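Local coordinates for protein geranylgeranyl pyrophosphate synthase (Corynebacterium glutamicum, PDB 3LMD) that probably lengthens isoprenoid diphosphate chains in a magnesium-dependent prenyl transfer, as in other members of the FPP/GGPP synthase family, at residues 101-106 with 148-153; 222-227 with 325-330; 284-289 with 298-303. All blocks are in the same frame, centred on the assembly; numbering follows the deposited sequence.

Interaction 1: residues 101-106 with 148-153; sequences AVVVEI and AHASGL
V102, V103 and I106 pack against A150 and L153 where two long helices of the all-alpha isoprenoid synthase fold, 95-118 and 132-157, run side by side. Their short segments are antiparallel, at 162°, with axes 9.3 Å apart at closest approach. No hydrogen bond crosses between them, and the interface is apolar.

Packing is tightest around L153. Its CG lies anti to its own carbonyl carbon (chi1 -67°), and from there CD1 reaches the first helix, where it comes within 3.6 Å of V102 CG1; the two side chains cross at about a right angle. V103 takes the base of the same leucine: its CG2 lies 3.6 Å from L153 CB, the two side chains sliding past each other in opposite directions. That valine methyl also approaches the backbone, with V103 CG2 4.0 Å from A150 O. One turn further on, I106 divides its branches, CG2 resting 3.8 Å from A150 CB while CD1 comes near L153 CD1. The small A150 side chain suits the near approach of the backbones, and the CA atoms of V103 and A150 are 5.2 Å apart.

Packing is looser toward H149, which is partly exposed. Only its CB comes near the first segment, and the imidazole extends beyond the contact. On this side E54 of helix 34-55 touches I106, H149 and L153 together. The back of segment 148-153 belongs to the dimer: S151 packs on F165 and A148 on G170 of the second subunit. Behind segment 101-106, V104 meets L203 of helix 188-214. At the H149 margin, the nearest approach is I106 CD1 to H149 CB, at 4.4 Å.

Interaction 2: residues 222-227 with 325-330; sequences IDALKN and NAELDR
A224 on helix 219-246 and E327 near the end of helix 309-328 bring their backbones close, the two CA atoms lying 5.1 Å apart. The small A224 side chain permits this approach: its CB sits 3.6 Å from E327 O and also touches CB of R330.

R330 reaches back over A224, its chain bending at chi3 (73°), and A224 N lies over one face of the guanidinium. At the edge of that group both terminal nitrogens grip a single oxygen of D223, end-on. R330 NH1 bonds D223 OD2 at 2.9 Å, and R330 NH2 bonds it at 3.1 Å. OD2 is met on its anti side, with the two donors coming from opposite faces of the carboxylate plane, while the oxygen stays nearly in the plane of the guanidinium. R330 NH1 has a second acceptor within its own segment, E327 OE1, which uses its syn lone pair at 2.9 Å.

D223, K226, E327 and R330 thus form a salt-bridge network at the surface of the isoprenoid synthase bundle, linking helix 219-246 to the end region of helix 309-328 and the turn after it. K226 NZ joins through a long contact to D223 OD1, and R330 NH2 has a further salt bridge, to E220. With the guanidinium between them, the negative charges of D223 and E327 are probably partly screened from each other.

N227 also meets the E327 carboxylate, its amide ND2 lying beside R330 NH1, two donors that are not bonded. N227 CB presses on the carboxylate, 3.2 Å from E327 CD. The amide stands 85° from the carboxylate plane, and N227 ND2 makes weak hydrogen bonds to both oxygens, the one to E327 OE2 being 3.3 Å. Behind the contact, L225 packs on L340 of helix 335-349.

Interaction 3: residues 284-289 with 298-303; sequences RDILTG and NHVLEL
I286 holds CG1 anti to its carbonyl carbon (chi1 -60°) and CG2 anti to its backbone N, which sends its two branches to different residues of helix 294-306. CG2 meets V300: the side chains slide past each other in opposite directions, with I286 CG2 3.8 Å from V300 CG2. The longer branch is extended at chi2, and CD1 rests against both H299 and L303. I286 CD1 lies 3.6 Å from H299 CD2, the two side chains crossing at about a right angle, and 3.9 Å from L303 CD1. This leucine methyl also lies over one face of the H299 imidazole, offset toward its rim, so ring, leucine and isoleucine pack as a group. The far end of the ring is fixed by polar means, NE2 of H299 hydrogen-bonding to OE2 of E282 on the preceding helix.

The contact closes a short helix-loop-helix in this all-alpha fold: helix 278-286 ends, and after a connection the chain returns as helix 294-306. L287 is the centre of an inverse gamma turn just past the first helix, with a weak hydrogen bond from T288 N to I286 O. From that turn its side chain points to V300, tip to tip, L287 CD2 standing 4.1 Å from V300 CG1. V269 and L273 of helix 267-274 pack on the same leucine, while L260 touches V300. E302 and the nearby S305, which bind calcium in a structure of this protein, lie on the same helix; no calcium is bound to this chain, and E302 takes no part in the packing against I286 and L287.

The three contacts follow the chain in part: interaction 1 closes before either of the others opens, whereas interaction 3 is nested within the loop that interaction 2 closes. They share no helix, although helix 294-306 of interaction 3 leads directly into helix 309-328 of interaction 2. Interactions 1 and 2 are the nearest pair, with centres about 25 Å apart; the centre of interaction 3 is about 43 Å from that of interaction 1, across the chain's centre, and about 39 Å from that of interaction 2. The contacts thus join separate helix pairs in different parts of the all-alpha fold. D115 and E302, calcium ligands seen in a structure of this protein, lie on helices of the widely separated interactions 1 and 3.

Interaction 1: residues 101-106 with 148-153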
loop_
_atom_site.group_PDB
_atom_site.type_symbol
_atom_site.label_atom_id
_atom_site.label_comp_id
_atom_site.label_asym_id
_atom_site.label_seq_id
_atom_site.Cartn_x
_atom_site.Cartn_y
_atom_site.Cartn_z
ATOM N N ALA A 101 -17.037 -1.359 -7.498
ATOM C CA ALA A 101 -17.379 -2.162 -6.325
ATOM C C ALA A 101 -16.235 -3.100 -5.991
ATOM O O ALA A 101 -15.937 -3.346 -4.803
ATOM C CB ALA A 101 -18.684 -2.972 -6.557
ATOM N N VAL A 102 -15.569 -3.581 -7.032
ATOM C CA VAL A 102 -14.436 -4.467 -6.850
ATOM C C VAL A 102 -13.284 -3.675 -6.231
ATOM O O VAL A 102 -12.592 -4.164 -5.346
ATOM C CB VAL A 102 -14.012 -5.157 -8.172
ATOM C CG1 VAL A 102 -12.611 -5.838 -8.032
ATOM C CG2 VAL A 102 -15.106 -6.173 -8.629
ATOM N N VAL A 103 -13.091 -2.448 -6.706
ATOM C CA VAL A 103 -12.033 -1.610 -6.141
ATOM C C VAL A 103 -12.286 -1.393 -4.647
ATOM O O VAL A 103 -11.359 -1.496 -3.832
ATOM C CB VAL A 103 -11.946 -0.261 -6.880
ATOM C CG1 VAL A 103 -11.073 0.772 -6.081
ATOM C CG2 VAL A 103 -11.335 -0.476 -8.292
ATOM N N VAL A 104 -13.531 -1.091 -4.284
ATOM C CA VAL A 104 -13.857 -0.909 -2.861
ATOM C C VAL A 104 -13.542 -2.173 -2.077
ATOM O O VAL A 104 -12.918 -2.120 -1.000
ATOM C CB VAL A 104 -15.325 -0.488 -2.654
ATOM C CG1 VAL A 104 -15.709 -0.503 -1.147
ATOM C CG2 VAL A 104 -15.529 0.911 -3.264
ATOM N N GLU A 105 -13.976 -3.313 -2.585
ATOM C CA GLU A 105 -13.738 -4.555 -1.844
ATOM C C GLU A 105 -12.264 -4.939 -1.729
ATOM O O GLU A 105 -11.840 -5.460 -0.692
ATOM C CB GLU A 105 -14.554 -5.722 -2.412
ATOM C CG GLU A 105 -14.372 -6.992 -1.606
ATOM C CD GLU A 105 -15.080 -6.972 -0.243
ATOM O OE1 GLU A 105 -15.660 -5.948 0.148
ATOM O OE2 GLU A 105 -15.085 -8.020 0.445
ATOM N N ILE A 106 -11.485 -4.685 -2.785
ATOM C CA ILE A 106 -10.045 -4.986 -2.750
ATOM C C ILE A 106 -9.371 -4.115 -1.716
ATOM O O ILE A 106 -8.454 -4.540 -1.005
ATOM C CB ILE A 106 -9.390 -4.712 -4.131
ATOM C CG1 ILE A 106 -9.773 -5.838 -5.130
ATOM C CG2 ILE A 106 -7.862 -4.639 -3.961
ATOM C CD1 ILE A 106 -9.340 -5.509 -6.621
ATOM N N ALA A 148 -1.970 -2.629 -5.704
ATOM C CA ALA A 148 -1.551 -2.507 -7.113
ATOM C C ALA A 148 -2.687 -2.954 -8.065
ATOM O O ALA A 148 -2.928 -2.309 -9.085
ATOM C CB ALA A 148 -0.284 -3.338 -7.407
ATOM N N HIS A 149 -3.343 -4.074 -7.754
ATOM C CA HIS A 149 -4.523 -4.521 -8.531
ATOM C C HIS A 149 -5.600 -3.433 -8.564
ATOM O O HIS A 149 -6.190 -3.134 -9.622
ATOM C CB HIS A 149 -5.191 -5.771 -7.912
ATOM C CG HIS A 149 -4.324 -6.995 -7.913
ATOM N ND1 HIS A 149 -3.454 -7.284 -8.929
ATOM C CD2 HIS A 149 -4.239 -8.024 -7.038
ATOM C CE1 HIS A 149 -2.844 -8.430 -8.679
ATOM N NE2 HIS A 149 -3.301 -8.895 -7.527
ATOM N N ALA A 150 -5.889 -2.867 -7.404
ATOM C CA ALA A 150 -6.928 -1.834 -7.336
ATOM C C ALA A 150 -6.560 -0.641 -8.227
ATOM O O ALA A 150 -7.400 -0.083 -8.939
ATOM C CB ALA A 150 -7.189 -1.376 -5.853
ATOM N N SER A 151 -5.309 -0.222 -8.178
ATOM C CA SER A 151 -4.875 0.902 -9.017
ATOM C C SER A 151 -5.032 0.606 -10.503
ATOM O O SER A 151 -5.382 1.506 -11.285
ATOM C CB SER A 151 -3.402 1.244 -8.730
ATOM O OG SER A 151 -3.262 1.591 -7.369
ATOM N N GLY A 152 -4.751 -0.633 -10.909
ATOM C CA GLY A 152 -4.965 -1.042 -12.313
ATOM C C GLY A 152 -6.407 -0.765 -12.735
ATOM O O GLY A 152 -6.659 -0.121 -13.781
ATOM N N LEU A 153 -7.364 -1.242 -11.934
ATOM C CA LEU A 153 -8.794 -1.009 -12.252
ATOM C C LEU A 153 -9.170 0.475 -12.224
ATOM O O LEU A 153 -9.921 0.975 -13.078
ATOM C CB LEU A 153 -9.707 -1.774 -11.288
ATOM C CG LEU A 153 -9.668 -3.302 -11.386
ATOM C CD1 LEU A 153 -10.583 -3.908 -10.304
ATOM C CD2 LEU A 153 -10.096 -3.742 -12.814
#

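Interaction 2: residues 222-227 with 325-330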
loop_
_atom_site.group_PDB
_atom_site.type_symbol
_atom_site.label_atom_id
_atom_site.label_comp_id
_atom_site.label_asym_id
_atom_site.label_seq_id
_atom_site.Cartn_x
_atom_site.Cartn_y
_atom_site.Cartn_z
ATOM N N ILE A 222 -25.545 11.436 -5.310
ATOM C CA ILE A 222 -24.215 10.893 -5.023
ATOM C C ILE A 222 -23.793 11.316 -3.611
ATOM O O ILE A 222 -23.338 10.490 -2.806
ATOM C CB ILE A 222 -23.176 11.411 -6.020
ATOM C CG1 ILE A 222 -23.469 10.907 -7.452
ATOM C CG2 ILE A 222 -21.744 11.014 -5.591
ATOM C CD1 ILE A 222 -22.516 11.596 -8.516
ATOM N N ASP A 223 -23.955 12.603 -3.312
ATOM C CA ASP A 223 -23.586 13.127 -2.003
ATOM C C ASP A 223 -24.414 12.483 -0.881
ATOM O O ASP A 223 -23.888 12.150 0.189
ATOM C CB ASP A 223 -23.739 14.655 -1.967
ATOM C CG ASP A 223 -23.044 15.274 -0.767
ATOM O OD1 ASP A 223 -21.798 15.230 -0.729
ATOM O OD2 ASP A 223 -23.745 15.778 0.141
ATOM N N ALA A 224 -25.715 12.321 -1.114
ATOM C CA ALA A 224 -26.576 11.730 -0.104
ATOM C C ALA A 224 -26.174 10.281 0.188
ATOM O O ALA A 224 -26.241 9.832 1.331
ATOM C CB ALA A 224 -28.043 11.780 -0.561
ATOM N N LEU A 225 -25.820 9.526 -0.851
ATOM C CA LEU A 225 -25.489 8.100 -0.662
ATOM C C LEU A 225 -24.138 7.945 0.052
ATOM O O LEU A 225 -23.949 7.057 0.900
ATOM C CB LEU A 225 -25.461 7.357 -2.027
ATOM C CG LEU A 225 -26.930 7.118 -2.447
ATOM C CD1 LEU A 225 -27.085 7.097 -3.990
ATOM C CD2 LEU A 225 -27.465 5.873 -1.822
ATOM N N LYS A 226 -23.219 8.826 -0.286
ATOM C CA LYS A 226 -21.960 8.909 0.426
ATOM C C LYS A 226 -22.201 9.142 1.938
ATOM O O LYS A 226 -21.675 8.414 2.798
ATOM C CB LYS A 226 -21.136 10.062 -0.142
ATOM C CG LYS A 226 -19.798 10.216 0.600
ATOM C CD LYS A 226 -18.899 11.342 0.030
ATOM C CE LYS A 226 -19.478 12.708 0.299
ATOM N NZ LYS A 226 -18.369 13.686 0.537
ATOM N N ASN A 227 -23.007 10.155 2.253
ATOM C CA ASN A 227 -23.235 10.548 3.652
ATOM C C ASN A 227 -24.016 9.473 4.385
ATOM O O ASN A 227 -23.816 9.227 5.591
ATOM C CB ASN A 227 -23.986 11.886 3.706
ATOM C CG ASN A 227 -23.119 13.082 3.294
ATOM O OD1 ASN A 227 -21.910 12.978 3.127
ATOM N ND2 ASN A 227 -23.756 14.225 3.130
ATOM N N ASN A 325 -31.438 8.927 8.071
ATOM C CA ASN A 325 -32.776 9.236 7.555
ATOM C C ASN A 325 -32.817 10.583 6.856
ATOM O O ASN A 325 -33.496 10.729 5.829
ATOM C CB ASN A 325 -33.820 9.188 8.675
ATOM C CG ASN A 325 -34.300 7.770 8.941
ATOM O OD1 ASN A 325 -34.371 6.959 8.027
ATOM N ND2 ASN A 325 -34.644 7.483 10.182
ATOM N N ALA A 326 -32.063 11.550 7.377
ATOM C CA ALA A 326 -31.953 12.845 6.719
ATOM C C ALA A 326 -31.232 12.734 5.382
ATOM O O ALA A 326 -31.536 13.482 4.455
ATOM C CB ALA A 326 -31.284 13.909 7.622
ATOM N N GLU A 327 -30.288 11.801 5.255
ATOM C CA GLU A 327 -29.651 11.606 3.940
ATOM C C GLU A 327 -30.604 10.940 2.956
ATOM O O GLU A 327 -30.703 11.367 1.792
ATOM C CB GLU A 327 -28.321 10.861 4.079
ATOM C CG GLU A 327 -27.344 11.660 4.976
ATOM C CD GLU A 327 -26.935 13.003 4.356
ATOM O OE1 GLU A 327 -27.038 13.184 3.114
ATOM O OE2 GLU A 327 -26.433 13.858 5.107
ATOM N N LEU A 328 -31.344 9.938 3.424
ATOM C CA LEU A 328 -32.313 9.274 2.562
ATOM C C LEU A 328 -33.435 10.231 2.108
ATOM O O LEU A 328 -34.019 10.045 1.032
ATOM C CB LEU A 328 -32.928 8.076 3.270
ATOM C CG LEU A 328 -31.941 6.913 3.548
ATOM C CD1 LEU A 328 -32.698 5.767 4.216
ATOM C CD2 LEU A 328 -31.223 6.429 2.296
ATOM N N ASP A 329 -33.731 11.236 2.926
ATOM C CA ASP A 329 -34.689 12.268 2.546
ATOM C C ASP A 329 -34.274 12.911 1.239
ATOM O O ASP A 329 -35.105 13.415 0.510
ATOM C CB ASP A 329 -34.752 13.381 3.595
ATOM C CG ASP A 329 -35.822 13.151 4.644
ATOM O OD1 ASP A 329 -36.723 12.303 4.437
ATOM O OD2 ASP A 329 -35.763 13.834 5.690
ATOM N N ARG A 330 -32.977 12.929 0.957
ATOM C CA ARG A 330 -32.479 13.588 -0.244
ATOM C C ARG A 330 -32.660 12.758 -1.521
ATOM O O ARG A 330 -32.417 13.243 -2.638
ATOM C CB ARG A 330 -31.006 13.973 -0.081
ATOM C CG ARG A 330 -30.711 14.873 1.135
ATOM C CD ARG A 330 -29.208 14.936 1.375
ATOM N NE ARG A 330 -28.531 15.758 0.371
ATOM C CZ ARG A 330 -27.214 15.845 0.269
ATOM N NH1 ARG A 330 -26.453 15.143 1.103
ATOM N NH2 ARG A 330 -26.651 16.622 -0.655
#

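Interaction 3: residues 284-289 with 298-303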
loop_
_atom_site.group_PDB
_atom_site.type_symbol
_atom_site.label_atom_id
_atom_site.label_comp_id
_atom_site.label_asym_id
_atom_site.label_seq_id
_atom_site.Cartn_x
_atom_site.Cartn_y
_atom_site.Cartn_z
ATOM N N ARG A 284 -14.035 3.558 37.111
ATOM C CA ARG A 284 -12.783 4.311 36.958
ATOM C C ARG A 284 -11.657 3.655 37.773
ATOM O O ARG A 284 -10.525 3.548 37.308
ATOM C CB ARG A 284 -12.931 5.789 37.336
ATOM C CG ARG A 284 -13.731 6.652 36.321
ATOM C CD ARG A 284 -13.731 8.161 36.644
ATOM N NE ARG A 284 -14.496 8.506 37.863
ATOM C CZ ARG A 284 -15.817 8.662 37.921
ATOM N NH1 ARG A 284 -16.398 8.975 39.071
ATOM N NH2 ARG A 284 -16.567 8.509 36.836
ATOM N N ASP A 285 -11.979 3.220 38.984
ATOM C CA ASP A 285 -11.032 2.489 39.815
ATOM C C ASP A 285 -10.552 1.193 39.160
ATOM O O ASP A 285 -9.366 0.882 39.176
ATOM C CB ASP A 285 -11.667 2.162 41.160
ATOM C CG ASP A 285 -10.660 1.644 42.161
ATOM O OD1 ASP A 285 -9.598 2.285 42.317
ATOM O OD2 ASP A 285 -10.932 0.597 42.789
ATOM N N ILE A 286 -11.474 0.425 38.597
ATOM C CA ILE A 286 -11.122 -0.866 38.040
ATOM C C ILE A 286 -10.456 -0.819 36.659
ATOM O O ILE A 286 -9.497 -1.555 36.413
ATOM C CB ILE A 286 -12.329 -1.806 37.989
ATOM C CG1 ILE A 286 -12.876 -2.027 39.408
ATOM C CG2 ILE A 286 -11.942 -3.128 37.304
ATOM C CD1 ILE A 286 -14.214 -2.810 39.476
ATOM N N LEU A 287 -10.956 0.040 35.770
ATOM C CA LEU A 287 -10.606 -0.019 34.339
ATOM C C LEU A 287 -9.399 0.825 33.977
ATOM O O LEU A 287 -9.522 1.857 33.316
ATOM C CB LEU A 287 -11.785 0.419 33.474
ATOM C CG LEU A 287 -12.973 -0.537 33.476
ATOM C CD1 LEU A 287 -14.078 0.008 32.580
ATOM C CD2 LEU A 287 -12.549 -1.908 33.012
ATOM N N THR A 288 -8.254 0.364 34.407
ATOM C CA THR A 288 -7.012 1.061 34.223
ATOM C C THR A 288 -6.234 0.382 33.094
ATOM O O THR A 288 -5.192 0.848 32.691
ATOM C CB THR A 288 -6.178 0.944 35.465
ATOM O OG1 THR A 288 -6.182 -0.410 35.887
ATOM C CG2 THR A 288 -6.741 1.768 36.526
ATOM N N GLY A 289 -6.746 -0.731 32.597
ATOM C CA GLY A 289 -6.054 -1.457 31.566
ATOM C C GLY A 289 -6.777 -2.744 31.331
ATOM O O GLY A 289 -7.891 -2.886 31.770
ATOM N N ASN A 298 -16.434 -10.177 34.621
ATOM C CA ASN A 298 -17.817 -10.362 35.000
ATOM C C ASN A 298 -18.339 -9.222 35.899
ATOM O O ASN A 298 -19.478 -8.782 35.763
ATOM C CB ASN A 298 -17.982 -11.708 35.708
ATOM C CG ASN A 298 -19.430 -12.054 35.973
ATOM O OD1 ASN A 298 -20.246 -12.105 35.051
ATOM N ND2 ASN A 298 -19.761 -12.300 37.236
ATOM N N HIS A 299 -17.506 -8.763 36.822
ATOM C CA HIS A 299 -17.912 -7.729 37.758
ATOM C C HIS A 299 -18.085 -6.411 36.982
ATOM O O HIS A 299 -19.059 -5.696 37.168
ATOM C CB HIS A 299 -16.879 -7.589 38.887
ATOM C CG HIS A 299 -17.218 -6.530 39.894
ATOM N ND1 HIS A 299 -18.443 -6.468 40.524
ATOM C CD2 HIS A 299 -16.492 -5.494 40.378
ATOM C CE1 HIS A 299 -18.461 -5.432 41.349
ATOM N NE2 HIS A 299 -17.290 -4.821 41.276
ATOM N N VAL A 300 -17.141 -6.113 36.097
ATOM C CA VAL A 300 -17.249 -4.947 35.221
ATOM C C VAL A 300 -18.507 -4.983 34.342
ATOM O O VAL A 300 -19.241 -3.996 34.261
ATOM C CB VAL A 300 -16.006 -4.773 34.353
ATOM C CG1 VAL A 300 -16.215 -3.618 33.346
ATOM C CG2 VAL A 300 -14.808 -4.507 35.231
ATOM N N LEU A 301 -18.766 -6.116 33.697
ATOM C CA LEU A 301 -19.992 -6.271 32.912
ATOM C C LEU A 301 -21.241 -6.041 33.767
ATOM O O LEU A 301 -22.242 -5.522 33.292
ATOM C CB LEU A 301 -20.060 -7.665 32.271
ATOM C CG LEU A 301 -19.055 -7.962 31.145
ATOM C CD1 LEU A 301 -19.032 -9.465 30.803
ATOM C CD2 LEU A 301 -19.353 -7.125 29.896
ATOM N N GLU A 302 -21.204 -6.449 35.028
ATOM C CA GLU A 302 -22.346 -6.175 35.911
ATOM C C GLU A 302 -22.465 -4.684 36.217
ATOM O O GLU A 302 -23.558 -4.115 36.111
ATOM C CB GLU A 302 -22.248 -6.986 37.220
ATOM C CG GLU A 302 -23.438 -6.815 38.144
ATOM C CD GLU A 302 -24.773 -7.087 37.453
ATOM O OE1 GLU A 302 -24.866 -8.092 36.711
ATOM O OE2 GLU A 302 -25.736 -6.301 37.657
ATOM N N LEU A 303 -21.350 -4.040 36.576
ATOM C CA LEU A 303 -21.343 -2.590 36.776
ATOM C C LEU A 303 -21.858 -1.826 35.529
ATOM O O LEU A 303 -22.667 -0.919 35.637
ATOM C CB LEU A 303 -19.920 -2.117 37.123
ATOM C CG LEU A 303 -19.415 -2.573 38.511
ATOM C CD1 LEU A 303 -17.944 -2.223 38.659
ATOM C CD2 LEU A 303 -20.226 -1.880 39.595
#